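Local structure of geobacter metallireducens SMUG1 (Geobacter metallireducens, 5H9I) at residues 30-33 and 34-37; 116-119 and 120-123; 164-167 and 168-172; 226-229 and 230-234. The protein belongs to the uracil-DNA glycosylase superfamily as a bacterial SMUG1 protein, and holds xanthine in a pocket of its alpha/beta fold in this crystal. All coordinates share one frame; numbering follows the deposited sequence.

Contact 1: 30-33 and 34-37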
ATOM      1  N   VAL A  30     -12.627  10.403  -5.383  1.00 19.25           N
ATOM      2  CA  VAL A  30     -11.624   9.342  -5.552  1.00 23.93           C
ATOM      3  C   VAL A  30     -10.281  10.017  -5.690  1.00 21.06           C
ATOM      4  O   VAL A  30     -10.080  10.810  -6.600  1.00 23.15           O
ATOM      5  CB  VAL A  30     -11.931   8.470  -6.776  1.00 20.97           C
ATOM      6  CG1 VAL A  30     -10.865   7.396  -6.991  1.00 22.10           C
ATOM      7  CG2 VAL A  30     -13.281   7.795  -6.653  1.00 25.11           C
ATOM      8  N   TYR A  31      -9.331   9.687  -4.804  1.00 16.46           N
ATOM      9  CA  TYR A  31      -7.979  10.193  -4.875  1.00 15.11           C
ATOM     10  C   TYR A  31      -7.022   9.121  -5.434  1.00 19.39           C
ATOM     11  O   TYR A  31      -7.045   8.052  -4.988  1.00 18.42           O
ATOM     12  CB  TYR A  31      -7.443  10.544  -3.486  1.00 18.52           C
ATOM     13  CG  TYR A  31      -8.041  11.704  -2.689  1.00 15.75           C
ATOM     14  CD1 TYR A  31      -9.173  12.361  -3.086  1.00 18.87           C
ATOM     15  CD2 TYR A  31      -7.447  12.101  -1.546  1.00 16.15           C
ATOM     16  CE1 TYR A  31      -9.680  13.397  -2.333  1.00 20.71           C
ATOM     17  CE2 TYR A  31      -7.940  13.130  -0.782  1.00 18.24           C
ATOM     18  CZ  TYR A  31      -9.053  13.778  -1.195  1.00 20.68           C
ATOM     19  OH  TYR A  31      -9.539  14.793  -0.441  1.00 19.57           O
ATOM     20  N   ASN A  32      -6.173   9.492  -6.364  1.00 17.17           N
ATOM     21  CA  ASN A  32      -5.167   8.574  -6.948  1.00 17.98           C
ATOM     22  C   ASN A  32      -3.738   9.144  -6.822  1.00 20.35           C
ATOM     23  O   ASN A  32      -3.231   9.895  -7.663  1.00 16.35           O
ATOM     24  CB  ASN A  32      -5.483   8.282  -8.374  1.00 17.31           C
ATOM     25  CG  ASN A  32      -4.612   7.203  -8.929  1.00 21.50           C
ATOM     26  OD1 ASN A  32      -3.707   6.720  -8.226  1.00 23.43           O
ATOM     27  ND2 ASN A  32      -5.003   6.736 -10.122  1.00 28.32           N
ATOM     28  N   PRO A  33      -3.053   8.809  -5.702  1.00 13.89           N
ATOM     29  CA  PRO A  33      -1.719   9.303  -5.406  1.00 14.42           C
ATOM     30  C   PRO A  33      -0.708   8.848  -6.503  1.00 14.32           C
ATOM     31  O   PRO A  33       0.379   9.430  -6.572  1.00 15.39           O
ATOM     32  CB  PRO A  33      -1.388   8.805  -4.001  1.00 15.61           C
ATOM     33  CG  PRO A  33      -2.490   7.943  -3.705  1.00 17.99           C
ATOM     34  CD  PRO A  33      -3.641   8.062  -4.568  1.00 15.78           C
ATOM     35  N   LEU A  34      -1.057   7.826  -7.288  1.00 15.86           N
ATOM     36  CA  LEU A  34      -0.165   7.437  -8.380  1.00 15.02           C
ATOM     37  C   LEU A  34      -0.051   8.530  -9.351  1.00 16.92           C
ATOM     38  O   LEU A  34       0.961   8.609 -10.090  1.00 23.28           O
ATOM     39  CB  LEU A  34      -0.650   6.164  -9.099  1.00 19.06           C
ATOM     40  CG  LEU A  34      -0.867   4.952  -8.283  1.00 25.82           C
ATOM     41  CD1 LEU A  34      -1.208   3.704  -9.086  1.00 21.46           C
ATOM     42  CD2 LEU A  34       0.337   4.643  -7.366  1.00 23.24           C
ATOM     43  N   LEU A  35      -1.035   9.424  -9.399  1.00 17.89           N
ATOM     44  CA  LEU A  35      -1.020  10.564 -10.307  1.00 17.39           C
ATOM     45  C   LEU A  35      -0.537  11.835  -9.655  1.00 16.61           C
ATOM     46  O   LEU A  35       0.284  12.552 -10.223  1.00 21.98           O
ATOM     47  CB  LEU A  35      -2.409  10.741 -10.897  1.00 17.54           C
ATOM     48  CG  LEU A  35      -3.050   9.577 -11.587  1.00 23.74           C
ATOM     49  CD1 LEU A  35      -4.466   9.876 -12.120  1.00 25.23           C
ATOM     50  CD2 LEU A  35      -2.205   9.159 -12.740  1.00 26.18           C
ATOM     51  N   TYR A  36      -1.021  12.163  -8.475  1.00 14.69           N
ATOM     52  CA  TYR A  36      -0.652  13.416  -7.849  1.00 13.92           C
ATOM     53  C   TYR A  36       0.587  13.411  -6.963  1.00 14.94           C
ATOM     54  O   TYR A  36       1.087  14.413  -6.618  1.00 15.07           O
ATOM     55  CB  TYR A  36      -1.866  14.025  -7.111  1.00 14.95           C
ATOM     56  CG  TYR A  36      -2.360  13.300  -5.896  1.00 16.09           C
ATOM     57  CD1 TYR A  36      -1.672  13.380  -4.719  1.00 19.26           C
ATOM     58  CD2 TYR A  36      -3.521  12.604  -5.916  1.00 17.28           C
ATOM     59  CE1 TYR A  36      -2.129  12.756  -3.602  1.00 17.85           C
ATOM     60  CE2 TYR A  36      -3.997  11.991  -4.795  1.00 16.65           C
ATOM     61  CZ  TYR A  36      -3.287  12.052  -3.645  1.00 14.78           C
ATOM     62  OH  TYR A  36      -3.760  11.460  -2.542  1.00 16.11           O
ATOM     63  N   ALA A  37       1.063  12.215  -6.649  1.00 15.65           N
ATOM     64  CA  ALA A  37       2.289  12.057  -5.874  1.00 12.56           C
ATOM     65  C   ALA A  37       3.218  11.092  -6.600  1.00 17.28           C
ATOM     66  O   ALA A  37       3.829  10.265  -6.022  1.00 14.80           O
ATOM     67  CB  ALA A  37       1.992  11.546  -4.475  1.00 15.33           C
TER
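P33 lies under the ring of Y36: its CA is 3.6 Å from the ring centroid and 14° off the ring normal, a CH-pi contact over the face. The two side chains run side by side in the same direction, and P33 CB reaches Y36 CZ at 3.8 Å, so the puckered pyrrolidine is the bump and the flat ring its lid. Y36 takes the crowded first torsion, with CG between its backbone N and carbonyl carbon (chi1 68°), and this folds the ring back over the start of the helix. At the rim of the same ring Y31 CB comes in near the plane, 4.0 Å from Y36 CE2, which fits the last residue of strand 29-31 against the first turn of helix 33-36. N32 sits between them as N-cap. Its CG is anti to the backbone N (chi1 -171°), which places the amide so that OD1 can lie 3.0 Å from L34 N, with the donor above the amide plane; the other branch, ND2, rests against L35 CG at 3.7 Å. The carbonyl O of N32 accepts twice, from L35 N at 2.8 Å and from Y36 N at 3.3 Å. The phenol ends are held outside this turn, Y36 OH by A68 O and Y31 OH by K100 O and H97 N. Chemically, N32 therefore satisfies all three N-H groups from L34 to Y36, while P33 and Y36 set an apolar surface beside the capped turn.

Contact 2: 116-119 and 120-123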
ATOM      1  N   ARG A 116       3.779   2.908  13.061  1.00 13.02           N
ATOM      2  CA  ARG A 116       4.051   1.641  13.705  1.00 13.40           C
ATOM      3  C   ARG A 116       4.776   0.665  12.734  1.00 12.72           C
ATOM      4  O   ARG A 116       5.702  -0.030  13.180  1.00 13.89           O
ATOM      5  CB  ARG A 116       2.739   0.992  14.158  1.00 13.16           C
ATOM      6  CG  ARG A 116       2.198   1.625  15.461  1.00 18.65           C
ATOM      7  CD  ARG A 116       0.919   0.921  15.863  1.00 16.80           C
ATOM      8  NE  ARG A 116       0.437   1.507  17.123  1.00 17.66           N
ATOM      9  CZ  ARG A 116      -0.754   1.228  17.647  1.00 18.64           C
ATOM     10  NH1 ARG A 116      -1.634   0.502  17.032  1.00 16.63           N
ATOM     11  NH2 ARG A 116      -1.004   1.732  18.873  1.00 18.78           N
ATOM     12  N   LEU A 117       4.240   0.527  11.544  1.00 13.16           N
ATOM     13  CA  LEU A 117       4.827  -0.474  10.603  1.00 11.81           C
ATOM     14  C   LEU A 117       6.230  -0.139  10.234  1.00 14.73           C
ATOM     15  O   LEU A 117       7.165  -0.960  10.426  1.00 12.86           O
ATOM     16  CB  LEU A 117       3.947  -0.595   9.388  1.00 13.07           C
ATOM     17  CG  LEU A 117       4.422  -1.550   8.292  1.00 14.98           C
ATOM     18  CD1 LEU A 117       3.217  -2.426   7.951  1.00 22.05           C
ATOM     19  CD2 LEU A 117       4.935  -0.894   7.056  1.00 21.55           C
ATOM     20  N   TRP A 118       6.455   1.073   9.782  1.00 11.83           N
ATOM     21  CA  TRP A 118       7.800   1.448   9.360  1.00 10.99           C
ATOM     22  C   TRP A 118       8.739   1.606  10.540  1.00 11.92           C
ATOM     23  O   TRP A 118       9.948   1.376  10.481  1.00 13.71           O
ATOM     24  CB  TRP A 118       7.859   2.697   8.454  1.00 11.16           C
ATOM     25  CG  TRP A 118       7.263   2.495   7.108  1.00 13.37           C
ATOM     26  CD1 TRP A 118       6.118   3.060   6.599  1.00 12.44           C
ATOM     27  CD2 TRP A 118       7.831   1.736   6.024  1.00 10.41           C
ATOM     28  NE1 TRP A 118       5.923   2.666   5.350  1.00 12.11           N
ATOM     29  CE2 TRP A 118       6.966   1.863   4.934  1.00 11.26           C
ATOM     30  CE3 TRP A 118       8.967   0.972   5.889  1.00 11.14           C
ATOM     31  CZ2 TRP A 118       7.159   1.226   3.755  1.00 11.51           C
ATOM     32  CZ3 TRP A 118       9.201   0.357   4.698  1.00 11.23           C
ATOM     33  CH2 TRP A 118       8.337   0.485   3.634  1.00 11.78           C
ATOM     34  N   GLY A 119       8.153   1.989  11.714  1.00 12.65           N
ATOM     35  CA  GLY A 119       9.025   2.130  12.852  1.00 14.20           C
ATOM     36  C   GLY A 119       9.559   0.766  13.320  1.00 13.45           C
ATOM     37  O   GLY A 119      10.708   0.639  13.760  1.00 15.11           O
ATOM     38  N   PHE A 120       8.724  -0.245  13.227  1.00 13.33           N
ATOM     39  CA  PHE A 120       9.095  -1.626  13.582  1.00 16.21           C
ATOM     40  C   PHE A 120      10.095  -2.120  12.572  1.00 16.88           C
ATOM     41  O   PHE A 120      11.061  -2.701  12.913  1.00 14.85           O
ATOM     42  CB  PHE A 120       7.806  -2.460  13.582  1.00 15.97           C
ATOM     43  CG  PHE A 120       7.938  -3.978  13.581  1.00 28.66           C
ATOM     44  CD1 PHE A 120       8.516  -4.618  14.572  1.00 19.87           C
ATOM     45  CD2 PHE A 120       7.303  -4.708  12.617  1.00 20.57           C
ATOM     46  CE1 PHE A 120       8.545  -6.019  14.598  1.00 17.37           C
ATOM     47  CE2 PHE A 120       7.298  -6.073  12.620  1.00 32.98           C
ATOM     48  CZ  PHE A 120       7.949  -6.729  13.636  1.00 19.19           C
ATOM     49  N   ILE A 121       9.858  -1.819  11.323  1.00 13.48           N
ATOM     50  CA  ILE A 121      10.892  -2.241  10.335  1.00 12.83           C
ATOM     51  C   ILE A 121      12.229  -1.555  10.588  1.00 15.69           C
ATOM     52  O   ILE A 121      13.294  -2.235  10.480  1.00 15.66           O
ATOM     53  CB  ILE A 121      10.316  -1.920   8.938  1.00 10.38           C
ATOM     54  CG1 ILE A 121       9.215  -2.907   8.536  1.00 12.00           C
ATOM     55  CG2 ILE A 121      11.478  -1.899   7.911  1.00 11.22           C
ATOM     56  CD1 ILE A 121       8.293  -2.533   7.407  1.00 13.31           C
ATOM     57  N   ARG A 122      12.241  -0.282  10.891  1.00 12.15           N
ATOM     58  CA  ARG A 122      13.452   0.421  11.191  1.00 13.15           C
ATOM     59  C   ARG A 122      14.158  -0.190  12.402  1.00 14.45           C
ATOM     60  O   ARG A 122      15.317  -0.365  12.430  1.00 16.17           O
ATOM     61  CB  ARG A 122      13.208   1.927  11.396  1.00 15.88           C
ATOM     62  CG  ARG A 122      14.436   2.705  11.837  1.00 17.31           C
ATOM     63  CD  ARG A 122      14.264   4.215  11.885  1.00 19.37           C
ATOM     64  NE  ARG A 122      13.061   4.569  12.592  1.00 33.99           N
ATOM     65  CZ  ARG A 122      12.376   5.706  12.454  1.00 44.36           C
ATOM     66  NH1 ARG A 122      12.787   6.682  11.666  1.00 37.04           N
ATOM     67  NH2 ARG A 122      11.254   5.853  13.149  1.00 40.84           N
ATOM     68  N   GLU A 123      13.391  -0.435  13.423  1.00 14.79           N
ATOM     69  CA  GLU A 123      13.972  -1.106  14.618  1.00 16.91           C
ATOM     70  C   GLU A 123      14.526  -2.435  14.259  1.00 15.78           C
ATOM     71  O   GLU A 123      15.595  -2.789  14.861  1.00 25.40           O
ATOM     72  CB  GLU A 123      12.870  -1.246  15.677  1.00 17.12           C
ATOM     73  CG  GLU A 123      12.490   0.067  16.301  1.00 21.30           C
ATOM     74  CD  GLU A 123      11.257  -0.060  17.202  1.00 39.32           C
ATOM     75  OE1 GLU A 123      10.685  -1.193  17.325  1.00 39.04           O
ATOM     76  OE2 GLU A 123      10.891   1.010  17.743  1.00 45.89           O
TER
HETATM   77  O   HOH W   1      11.829   2.994  14.677  1.00 25.85           O
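G119 O is gripped twice: E123 N donates to it at 2.9 Å, and an ordered water donates to it at 2.8 Å. The same water accepts from R122 NE at 2.9 Å, lying at the edge of the guanidinium and in its plane, so it bridges backbone and side chain one turn apart. The bend at chi3 of R122 (49°), after two extended torsions, turns the guanidinium back toward G119 and makes that bridge possible. Ordinary i to i+4 bonds carry the rest of the backbone, such as I121 N to L117 O at 162°. On the apolar side I121 extends its CD1 between two residues of the preceding turn, 3.8 Å from L117 CD2 and 3.9 Å from W118 CE3. L117 CD2 also stands above one face of the indole, offset toward its rim, which closes a three-residue cluster. W118 NE1 bonds outside it, to P73 O, a residue of the xanthine pocket. Through this cluster helix 112-125 packs against helices 77-84 and 128-132, where W83 and F131 each touch both W118 and I121, whereas F120 packs on helix 219-235 through A226 and L230.

Contact 3: 164-167 and 168-172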
ATOM      1  N   GLU A 164     -16.051  -5.106  -8.733  1.00 25.94           N
ATOM      2  CA  GLU A 164     -15.464  -6.110  -9.596  1.00 24.81           C
ATOM      3  C   GLU A 164     -14.446  -5.549 -10.607  1.00 25.40           C
ATOM      4  O   GLU A 164     -13.384  -6.150 -10.745  1.00 27.32           O
ATOM      5  CB  GLU A 164     -16.583  -6.953 -10.297  1.00 28.75           C
ATOM      6  CG  GLU A 164     -17.360  -7.863  -9.378  1.00 45.81           C
ATOM      7  CD  GLU A 164     -18.497  -8.581 -10.121  1.00 57.74           C
ATOM      8  OE1 GLU A 164     -18.720  -8.296 -11.326  1.00 54.94           O
ATOM      9  OE2 GLU A 164     -19.177  -9.411  -9.451  1.00 51.99           O
ATOM     10  N   PRO A 165     -14.660  -4.449 -11.276  1.00 23.54           N
ATOM     11  CA  PRO A 165     -13.651  -4.007 -12.229  1.00 20.80           C
ATOM     12  C   PRO A 165     -12.412  -3.395 -11.496  1.00 21.85           C
ATOM     13  O   PRO A 165     -11.319  -3.530 -12.033  1.00 21.17           O
ATOM     14  CB  PRO A 165     -14.391  -2.955 -13.130  1.00 26.77           C
ATOM     15  CG  PRO A 165     -15.665  -2.779 -12.459  1.00 29.16           C
ATOM     16  CD  PRO A 165     -15.994  -3.905 -11.616  1.00 27.71           C
ATOM     17  N   LEU A 166     -12.670  -2.879 -10.308  1.00 19.14           N
ATOM     18  CA  LEU A 166     -11.550  -2.301  -9.476  1.00 18.24           C
ATOM     19  C   LEU A 166     -10.650  -3.472  -9.119  1.00 21.60           C
ATOM     20  O   LEU A 166      -9.412  -3.440  -9.321  1.00 20.44           O
ATOM     21  CB  LEU A 166     -12.077  -1.616  -8.250  1.00 22.10           C
ATOM     22  CG  LEU A 166     -11.015  -1.204  -7.195  1.00 19.34           C
ATOM     23  CD1 LEU A 166     -10.094  -0.145  -7.744  1.00 21.85           C
ATOM     24  CD2 LEU A 166     -11.674  -0.795  -5.890  1.00 20.27           C
ATOM     25  N   PHE A 167     -11.225  -4.550  -8.610  1.00 19.62           N
ATOM     26  CA  PHE A 167     -10.455  -5.701  -8.172  1.00 16.49           C
ATOM     27  C   PHE A 167      -9.786  -6.387  -9.353  1.00 20.03           C
ATOM     28  O   PHE A 167      -8.661  -6.916  -9.241  1.00 18.07           O
ATOM     29  CB  PHE A 167     -11.264  -6.709  -7.341  1.00 20.93           C
ATOM     30  CG  PHE A 167     -11.681  -6.230  -5.931  1.00 19.91           C
ATOM     31  CD1 PHE A 167     -11.395  -5.043  -5.467  1.00 20.22           C
ATOM     32  CD2 PHE A 167     -12.381  -7.083  -5.120  1.00 25.15           C
ATOM     33  CE1 PHE A 167     -11.818  -4.579  -4.243  1.00 25.75           C
ATOM     34  CE2 PHE A 167     -12.766  -6.669  -3.865  1.00 22.39           C
ATOM     35  CZ  PHE A 167     -12.484  -5.435  -3.425  1.00 22.26           C
ATOM     36  N   ALA A 168     -10.430  -6.406 -10.527  1.00 18.95           N
ATOM     37  CA  ALA A 168      -9.782  -6.979 -11.685  1.00 16.07           C
ATOM     38  C   ALA A 168      -8.482  -6.247 -12.023  1.00 15.62           C
ATOM     39  O   ALA A 168      -7.473  -6.941 -12.265  1.00 18.41           O
ATOM     40  CB  ALA A 168     -10.636  -6.931 -12.925  1.00 22.42           C
ATOM     41  N   ALA A 169      -8.515  -4.921 -11.965  1.00 19.38           N
ATOM     42  CA  ALA A 169      -7.344  -4.103 -12.286  1.00 16.36           C
ATOM     43  C   ALA A 169      -6.205  -4.322 -11.176  1.00 14.49           C
ATOM     44  O   ALA A 169      -5.048  -4.494 -11.519  1.00 15.76           O
ATOM     45  CB  ALA A 169      -7.687  -2.656 -12.379  1.00 18.11           C
ATOM     46  N   CYS A 170      -6.641  -4.259  -9.907  1.00 15.57           N
ATOM     47  CA  CYS A 170      -5.715  -4.459  -8.797  1.00 14.41           C
ATOM     48  C   CYS A 170      -5.124  -5.842  -8.748  1.00 15.42           C
ATOM     49  O   CYS A 170      -3.914  -6.069  -8.493  1.00 16.39           O
ATOM     50  CB  CYS A 170      -6.384  -4.069  -7.483  1.00 16.26           C
ATOM     51  SG  CYS A 170      -6.802  -2.308  -7.370  1.00 20.17           S
ATOM     52  N   ASP A 171      -5.947  -6.869  -9.071  1.00 15.63           N
ATOM     53  CA  ASP A 171      -5.395  -8.250  -9.141  1.00 14.87           C
ATOM     54  C   ASP A 171      -4.302  -8.417 -10.222  1.00 13.08           C
ATOM     55  O   ASP A 171      -3.303  -9.077 -10.005  1.00 14.61           O
ATOM     56  CB  ASP A 171      -6.557  -9.256  -9.486  1.00 16.56           C
ATOM     57  CG  ASP A 171      -7.541  -9.519  -8.372  1.00 20.24           C
ATOM     58  OD1 ASP A 171      -7.400  -9.040  -7.223  1.00 18.38           O
ATOM     59  OD2 ASP A 171      -8.629 -10.165  -8.737  1.00 20.51           O
ATOM     60  N   LEU A 172      -4.588  -7.791 -11.375  1.00 15.73           N
ATOM     61  CA  LEU A 172      -3.625  -7.858 -12.456  1.00 15.57           C
ATOM     62  C   LEU A 172      -2.255  -7.171 -12.052  1.00 14.92           C
ATOM     63  O   LEU A 172      -1.191  -7.747 -12.261  1.00 15.82           O
ATOM     64  CB  LEU A 172      -4.159  -7.173 -13.707  1.00 16.12           C
ATOM     65  CG  LEU A 172      -3.172  -6.910 -14.873  1.00 17.33           C
ATOM     66  CD1 LEU A 172      -2.576  -8.224 -15.337  1.00 18.66           C
ATOM     67  CD2 LEU A 172      -3.916  -6.170 -15.963  1.00 21.60           C
TER
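L166 and C170 are joined by the straightest of four successive i to i+4 backbone bonds, C170 N to L166 O at 2.9 Å and 172°, with the donor nearly along the C=O axis. Their side chains meet as well: L166 CD1 lies 4.0 Å from C170 SG. L166 has CG anti to its backbone N (chi1 170°), whereas SG of C170 lies beside its own N (chi1 -64°), and these settings turn the two side chains to where SG and CD1 can meet. The segments form a continuous part of helix 160-181, kinked at P165, whose ring nitrogen has no hydrogen to give to the turn before. In this alpha/beta fold the helix packs beside helix 7-19, with L166 on L18 and A169 on L14 and D17. On another side D171 folds its carboxylate back over the F167 carbonyl, CG standing 3.0 Å from F167 O. Both carboxylate oxygens are acceptors and do not bond to that carbonyl, which instead takes D171 N at 2.7 Å. D171 OD1 is satisfied by a hydrogen bond from Y140 OH and a salt bridge to R196 of helix 191-201, whose side chain also touches F167.

Contact 4: 226-229 and 230-234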
ATOM      1  N   ALA A 226       4.088  -5.146  17.355  1.00 19.36           N
ATOM      2  CA  ALA A 226       5.347  -5.666  16.826  1.00 19.52           C
ATOM      3  C   ALA A 226       5.564  -7.077  17.284  1.00 18.04           C
ATOM      4  O   ALA A 226       5.885  -7.970  16.484  1.00 20.92           O
ATOM      5  CB  ALA A 226       6.494  -4.737  17.285  1.00 20.71           C
ATOM      6  N   GLY A 227       5.322  -7.365  18.599  1.00 20.50           N
ATOM      7  CA  GLY A 227       5.453  -8.733  19.047  1.00 20.40           C
ATOM      8  C   GLY A 227       4.516  -9.722  18.480  1.00 18.29           C
ATOM      9  O   GLY A 227       4.809 -10.861  18.176  1.00 20.02           O
ATOM     10  N   THR A 228       3.306  -9.267  18.161  1.00 17.07           N
ATOM     11  CA  THR A 228       2.330 -10.060  17.567  1.00 16.39           C
ATOM     12  C   THR A 228       2.709 -10.403  16.102  1.00 16.01           C
ATOM     13  O   THR A 228       2.654 -11.516  15.643  1.00 16.47           O
ATOM     14  CB  THR A 228       0.939  -9.379  17.583  1.00 19.76           C
ATOM     15  OG1 THR A 228       0.549  -9.122  18.978  1.00 21.89           O
ATOM     16  CG2 THR A 228      -0.066 -10.242  16.978  1.00 19.74           C
ATOM     17  N   ALA A 229       3.073  -9.363  15.378  1.00 17.16           N
ATOM     18  CA  ALA A 229       3.437  -9.576  13.994  1.00 14.45           C
ATOM     19  C   ALA A 229       4.684 -10.425  13.880  1.00 14.80           C
ATOM     20  O   ALA A 229       4.820 -11.230  12.973  1.00 16.40           O
ATOM     21  CB  ALA A 229       3.711  -8.191  13.339  1.00 14.05           C
ATOM     22  N   LEU A 230       5.533 -10.235  14.833  1.00 17.47           N
ATOM     23  CA  LEU A 230       6.804 -10.993  14.827  1.00 19.86           C
ATOM     24  C   LEU A 230       6.531 -12.458  15.041  1.00 19.77           C
ATOM     25  O   LEU A 230       7.072 -13.344  14.296  1.00 21.72           O
ATOM     26  CB  LEU A 230       7.843 -10.281  15.738  1.00 22.23           C
ATOM     27  CG  LEU A 230       9.178 -10.802  15.872  1.00 30.49           C
ATOM     28  CD1 LEU A 230       9.799 -10.536  14.484  1.00 18.18           C
ATOM     29  CD2 LEU A 230       9.934 -10.128  17.019  1.00 30.05           C
ATOM     30  N   ARG A 231       5.607 -12.823  15.929  1.00 21.26           N
ATOM     31  CA  ARG A 231       5.110 -14.163  16.052  1.00 21.18           C
ATOM     32  C   ARG A 231       4.454 -14.778  14.829  1.00 18.67           C
ATOM     33  O   ARG A 231       4.743 -15.885  14.405  1.00 23.35           O
ATOM     34  CB  ARG A 231       4.124 -14.308  17.277  1.00 24.31           C
ATOM     35  CG  ARG A 231       3.331 -15.625  17.288  1.00 36.63           C
ATOM     36  CD  ARG A 231       2.538 -15.871  18.594  1.00 44.40           C
ATOM     37  NE  ARG A 231       1.459 -14.900  18.753  1.00 52.09           N
ATOM     38  CZ  ARG A 231       0.379 -14.843  17.988  1.00 55.03           C
ATOM     39  NH1 ARG A 231       0.193 -15.728  17.009  1.00 58.37           N
ATOM     40  NH2 ARG A 231      -0.551 -13.918  18.235  1.00 60.93           N
ATOM     41  N   GLN A 232       3.568 -14.007  14.135  1.00 15.95           N
ATOM     42  CA  GLN A 232       2.953 -14.435  12.990  1.00 16.83           C
ATOM     43  C   GLN A 232       3.918 -14.726  11.883  1.00 15.70           C
ATOM     44  O   GLN A 232       3.829 -15.660  11.118  1.00 21.55           O
ATOM     45  CB  GLN A 232       1.892 -13.446  12.487  1.00 19.98           C
ATOM     46  CG  GLN A 232       0.724 -13.366  13.491  1.00 17.78           C
ATOM     47  CD  GLN A 232      -0.240 -12.261  13.118  1.00 22.14           C
ATOM     48  OE1 GLN A 232       0.179 -11.156  12.936  1.00 17.46           O
ATOM     49  NE2 GLN A 232      -1.520 -12.555  12.890  1.00 29.30           N
ATOM     50  N   LEU A 233       4.890 -13.808  11.705  1.00 14.66           N
ATOM     51  CA  LEU A 233       5.930 -14.096  10.734  1.00 13.72           C
ATOM     52  C   LEU A 233       6.735 -15.345  10.958  1.00 17.25           C
ATOM     53  O   LEU A 233       7.056 -16.023  10.032  1.00 22.71           O
ATOM     54  CB  LEU A 233       6.853 -12.865  10.621  1.00 12.79           C
ATOM     55  CG  LEU A 233       6.208 -11.561  10.017  1.00 15.82           C
ATOM     56  CD1 LEU A 233       7.009 -10.328  10.393  1.00 20.78           C
ATOM     57  CD2 LEU A 233       5.919 -11.690   8.537  1.00 23.09           C
ATOM     58  N   ALA A 234       7.089 -15.575  12.193  1.00 18.54           N
ATOM     59  CA  ALA A 234       7.811 -16.772  12.532  1.00 23.68           C
ATOM     60  C   ALA A 234       6.996 -18.009  12.226  1.00 28.80           C
ATOM     61  O   ALA A 234       7.525 -18.977  11.669  1.00 25.17           O
ATOM     62  CB  ALA A 234       8.183 -16.687  14.002  1.00 21.48           C
TER
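A229 O takes L233 N at 2.9 Å and 172°, and L233 CG sits 3.3 Å from the same A229 O, so both the N-H and the side chain of L233 meet this carbonyl. A229, T228 and L230 bury most in the contact. L233 has CG beside its backbone N (chi1 -66°), which draws the branch back over the carbonyl before its end continues to I211, V238 and F240. T228 works through its methyl branch. CG2 lies 3.9 Å from R231 NH2 and 4.2 Å from Q232 OE1, with both longer side chains running beside the threonine in the same direction. The bend of R231 at chi3 (67°) helps bring its guanidinium back beside CG2, which approaches it obliquely, and the charge is paired with E235 through NH1. The threonine hydroxyl turns the other way, bonded to D224 O. Q232 leans over the T228 carbonyl, with CG 3.4 Å from T228 O, and Q232 OE1 then accepts from I212 N. L230 sets CB 3.1 Å from A226 O, the carbonyl that accepts its own N-H at 2.8 Å, while the rest of its side chain contacts F120, R124 and F240. F240 and R124 also line the pentanoic acid pocket. The i to i+4 ladder runs from L230 N to L233 N after a kink where A226 and G227 miss that bond and D224 OD1 takes G227 N. Helix 219-235 packs on edge strand 207-211 of the parallel sheet, the helix-on-sheet layering of the uracil-DNA glycosylase superfamily's alpha/beta fold.

Overall arrangement
The four contacts follow one another along the chain without interleaving. Contacts 2 and 4 are neighbours, their centres 13 Å apart, and touch where F120 CD1 meets A226 CB at 3.4 Å; thus helices 112-125 and 219-235 pack directly. Contact 1, which joins the end of edge strand 29-31 to the short helix 33-36, lies across the chain's centre from both, 25 and 32 Å away between centres. Contact 3 stands about 17 Å from contact 1 and 30 Å from the other two, centre to centre. All are local pieces of the shell of one alpha/beta fold, and xanthine lies nearer contacts 1 and 2, about 9 and 7 Å from the P33 and W118 side chains, than contacts 3 and 4.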